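Local coordinates for protein transcriptional regulator URE2 (Saccharomyces cerevisiae, PDB 1G6W) that represses nitrogen catabolism genes by holding phosphorylated GATA activators in the cytoplasm, and also has glutathione peroxidase activity, at residues B[4-9]-B[59-64]. Residues are numbered along the deposited sequence; the frame is centred on the assembly and turned at random.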
ATOM      1  N   VAL B   4       4.643 -16.795  26.819  1.00 63.05           N
ATOM      2  CA  VAL B   4       5.530 -15.760  26.295  1.00 63.16           C
ATOM      3  C   VAL B   4       7.004 -16.126  26.499  1.00 62.90           C
ATOM      4  O   VAL B   4       7.462 -16.299  27.628  1.00 61.74           O
ATOM      5  CB  VAL B   4       5.246 -14.388  26.967  1.00 62.97           C
ATOM      6  CG1 VAL B   4       6.225 -13.337  26.452  1.00 62.36           C
ATOM      7  CG2 VAL B   4       3.813 -13.955  26.681  1.00 61.80           C
ATOM      8  N   GLU B   5       7.737 -16.230  25.392  1.00 63.44           N
ATOM      9  CA  GLU B   5       9.158 -16.582  25.415  1.00 62.19           C
ATOM     10  C   GLU B   5       9.822 -16.222  24.085  1.00 61.22           C
ATOM     11  O   GLU B   5       9.655 -16.928  23.089  1.00 61.57           O
ATOM     12  CB  GLU B   5       9.304 -18.083  25.685  1.00 62.63           C
ATOM     13  CG  GLU B   5      10.695 -18.654  25.478  1.00 62.17           C
ATOM     14  CD  GLU B   5      11.719 -18.060  26.416  1.00 62.31           C
ATOM     15  OE1 GLU B   5      12.172 -16.921  26.172  1.00 60.84           O
ATOM     16  OE2 GLU B   5      12.065 -18.738  27.405  1.00 63.38           O
ATOM     17  N   TYR B   6      10.578 -15.127  24.079  1.00 60.31           N
ATOM     18  CA  TYR B   6      11.270 -14.654  22.876  1.00 58.44           C
ATOM     19  C   TYR B   6      12.784 -14.564  23.056  1.00 57.50           C
ATOM     20  O   TYR B   6      13.436 -13.678  22.500  1.00 57.14           O
ATOM     21  CB  TYR B   6      10.734 -13.278  22.465  1.00 58.07           C
ATOM     22  CG  TYR B   6      10.519 -12.340  23.636  1.00 56.94           C
ATOM     23  CD1 TYR B   6       9.369 -12.430  24.418  1.00 56.13           C
ATOM     24  CD2 TYR B   6      11.475 -11.384  23.977  1.00 55.42           C
ATOM     25  CE1 TYR B   6       9.175 -11.594  25.509  1.00 56.74           C
ATOM     26  CE2 TYR B   6      11.291 -10.542  25.067  1.00 55.17           C
ATOM     27  CZ  TYR B   6      10.137 -10.652  25.828  1.00 55.25           C
ATOM     28  OH  TYR B   6       9.940  -9.828  26.909  1.00 54.95           O
ATOM     29  N   SER B   7      13.338 -15.484  23.833  1.00 57.08           N
ATOM     30  CA  SER B   7      14.775 -15.523  24.085  1.00 56.45           C
ATOM     31  C   SER B   7      15.551 -15.641  22.768  1.00 55.18           C
ATOM     32  O   SER B   7      16.603 -15.025  22.596  1.00 55.52           O
ATOM     33  CB  SER B   7      15.099 -16.708  25.002  1.00 57.16           C
ATOM     34  OG  SER B   7      16.480 -16.783  25.298  1.00 57.86           O
ATOM     35  N   ARG B   8      15.019 -16.429  21.838  1.00 54.15           N
ATOM     36  CA  ARG B   8      15.648 -16.633  20.534  1.00 52.53           C
ATOM     37  C   ARG B   8      15.704 -15.342  19.711  1.00 50.34           C
ATOM     38  O   ARG B   8      16.721 -15.028  19.101  1.00 49.85           O
ATOM     39  CB  ARG B   8      14.882 -17.705  19.750  1.00 53.51           C
ATOM     40  CG  ARG B   8      15.434 -17.964  18.358  1.00 54.54           C
ATOM     41  CD  ARG B   8      14.587 -18.956  17.565  1.00 54.64           C
ATOM     42  NE  ARG B   8      13.217 -18.492  17.347  1.00 53.98           N
ATOM     43  CZ  ARG B   8      12.458 -18.874  16.323  1.00 53.66           C
ATOM     44  NH1 ARG B   8      12.935 -19.717  15.420  1.00 52.80           N
ATOM     45  NH2 ARG B   8      11.218 -18.423  16.205  1.00 53.48           N
ATOM     46  N   ILE B   9      14.602 -14.602  19.694  1.00 48.69           N
ATOM     47  CA  ILE B   9      14.521 -13.357  18.941  1.00 47.01           C
ATOM     48  C   ILE B   9      15.463 -12.304  19.514  1.00 48.42           C
ATOM     49  O   ILE B   9      16.118 -11.566  18.771  1.00 46.91           O
ATOM     50  CB  ILE B   9      13.072 -12.814  18.943  1.00 45.66           C
ATOM     51  CG1 ILE B   9      12.127 -13.873  18.366  1.00 42.23           C
ATOM     52  CG2 ILE B   9      12.989 -11.517  18.147  1.00 44.45           C
ATOM     53  CD1 ILE B   9      12.560 -14.409  17.019  1.00 39.84           C
ATOM     54  N   ARG B  59       6.473  -9.836  20.301  1.00 40.72           N
ATOM     55  CA  ARG B  59       6.420  -8.872  21.393  1.00 42.25           C
ATOM     56  C   ARG B  59       7.820  -8.561  21.900  1.00 40.58           C
ATOM     57  O   ARG B  59       7.996  -7.745  22.800  1.00 40.92           O
ATOM     58  CB  ARG B  59       5.568  -9.420  22.543  1.00 46.77           C
ATOM     59  CG  ARG B  59       4.125  -9.764  22.160  1.00 52.65           C
ATOM     60  CD  ARG B  59       3.376 -10.443  23.312  1.00 58.28           C
ATOM     61  NE  ARG B  59       3.168  -9.553  24.456  1.00 63.17           N
ATOM     62  CZ  ARG B  59       2.598  -9.922  25.602  1.00 65.44           C
ATOM     63  NH1 ARG B  59       2.178 -11.173  25.764  1.00 65.92           N
ATOM     64  NH2 ARG B  59       2.440  -9.039  26.584  1.00 65.13           N
ATOM     65  N   ALA B  60       8.817  -9.217  21.320  1.00 38.90           N
ATOM     66  CA  ALA B  60      10.202  -8.995  21.720  1.00 38.13           C
ATOM     67  C   ALA B  60      10.607  -7.538  21.469  1.00 37.51           C
ATOM     68  O   ALA B  60      10.632  -7.080  20.329  1.00 37.30           O
ATOM     69  CB  ALA B  60      11.120  -9.934  20.953  1.00 35.42           C
ATOM     70  N   PRO B  61      10.933  -6.795  22.540  1.00 37.60           N
ATOM     71  CA  PRO B  61      11.336  -5.387  22.432  1.00 36.95           C
ATOM     72  C   PRO B  61      12.256  -5.102  21.245  1.00 35.91           C
ATOM     73  O   PRO B  61      12.016  -4.174  20.477  1.00 35.54           O
ATOM     74  CB  PRO B  61      12.015  -5.124  23.772  1.00 35.48           C
ATOM     75  CG  PRO B  61      11.221  -5.977  24.698  1.00 36.38           C
ATOM     76  CD  PRO B  61      11.078  -7.271  23.928  1.00 37.57           C
ATOM     77  N   GLU B  62      13.302  -5.906  21.099  1.00 36.23           N
ATOM     78  CA  GLU B  62      14.249  -5.730  20.005  1.00 36.81           C
ATOM     79  C   GLU B  62      13.548  -5.844  18.663  1.00 35.73           C
ATOM     80  O   GLU B  62      13.918  -5.163  17.707  1.00 37.44           O
ATOM     81  CB  GLU B  62      15.373  -6.768  20.088  1.00 40.16           C
ATOM     82  CG  GLU B  62      16.200  -6.705  21.371  1.00 44.13           C
ATOM     83  CD  GLU B  62      15.460  -7.243  22.590  1.00 48.03           C
ATOM     84  OE1 GLU B  62      15.974  -7.053  23.722  1.00 50.03           O
ATOM     85  OE2 GLU B  62      14.376  -7.858  22.423  1.00 48.28           O
ATOM     86  N   PHE B  63      12.539  -6.704  18.590  1.00 33.57           N
ATOM     87  CA  PHE B  63      11.788  -6.886  17.357  1.00 32.75           C
ATOM     88  C   PHE B  63      10.895  -5.678  17.083  1.00 34.34           C
ATOM     89  O   PHE B  63      10.833  -5.181  15.955  1.00 33.90           O
ATOM     90  CB  PHE B  63      10.914  -8.138  17.432  1.00 30.80           C
ATOM     91  CG  PHE B  63      10.143  -8.406  16.168  1.00 30.10           C
ATOM     92  CD1 PHE B  63      10.784  -8.897  15.037  1.00 29.69           C
ATOM     93  CD2 PHE B  63       8.786  -8.134  16.096  1.00 29.86           C
ATOM     94  CE1 PHE B  63      10.082  -9.108  13.854  1.00 29.14           C
ATOM     95  CE2 PHE B  63       8.079  -8.341  14.918  1.00 29.14           C
ATOM     96  CZ  PHE B  63       8.731  -8.829  13.795  1.00 29.15           C
ATOM     97  N   VAL B  64      10.194  -5.221  18.118  1.00 34.72           N
ATOM     98  CA  VAL B  64       9.300  -4.075  18.001  1.00 35.96           C
ATOM     99  C   VAL B  64      10.052  -2.778  17.698  1.00 37.36           C
ATOM    100  O   VAL B  64       9.518  -1.885  17.030  1.00 36.93           O
ATOM    101  CB  VAL B  64       8.478  -3.865  19.301  1.00 36.66           C
ATOM    102  CG1 VAL B  64       7.521  -2.683  19.129  1.00 32.78           C
ATOM    103  CG2 VAL B  64       7.707  -5.141  19.648  1.00 34.48           C
TER
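Tyr-6 and Ala-60, the N-cap residues of helices 7-12 and 61-64, meet through an aromatic ring laid over a small backbone corner. Ala-60 CA forms a CH-pi contact with one ring face, 3.9 Å from the centroid and 27° off the normal, displaced toward the ring's rim, while Ala-60 CB packs against Tyr-6 CD2. Farther along the ring, Pro-61 CD lies 3.5 Å from Tyr-6 CE2. With chi1 at 42°, the Tyr-6 ring sits between its own backbone N and carbonyl carbon, a rotamer that places it over Ala-60. The buried side is apolar: Ile-9 CG2 rests 3.7 Å from Ala-60 CB and touches Phe-63 CB, and Phe-63 continues inward to an edge-to-face pairing with Phe-24 of the thioredoxin-like sheet. At the solvent side the packing thins to Val-4 CG2 against Arg-59 NH1, two exposed side chains crossing at about a right angle. Beyond the pair of segments, Thr-10 OG1 is hydrogen-bonded with both Glu-62 OE2 and Tyr-6 O, its single proton probably shared or alternating between them. Within the GST-like globular region, the start of helix 7-12 is thus packed onto the start of helix 61-64 by apolar and CH-pi contacts, with a polar link through Thr-10, which bridges the two segments.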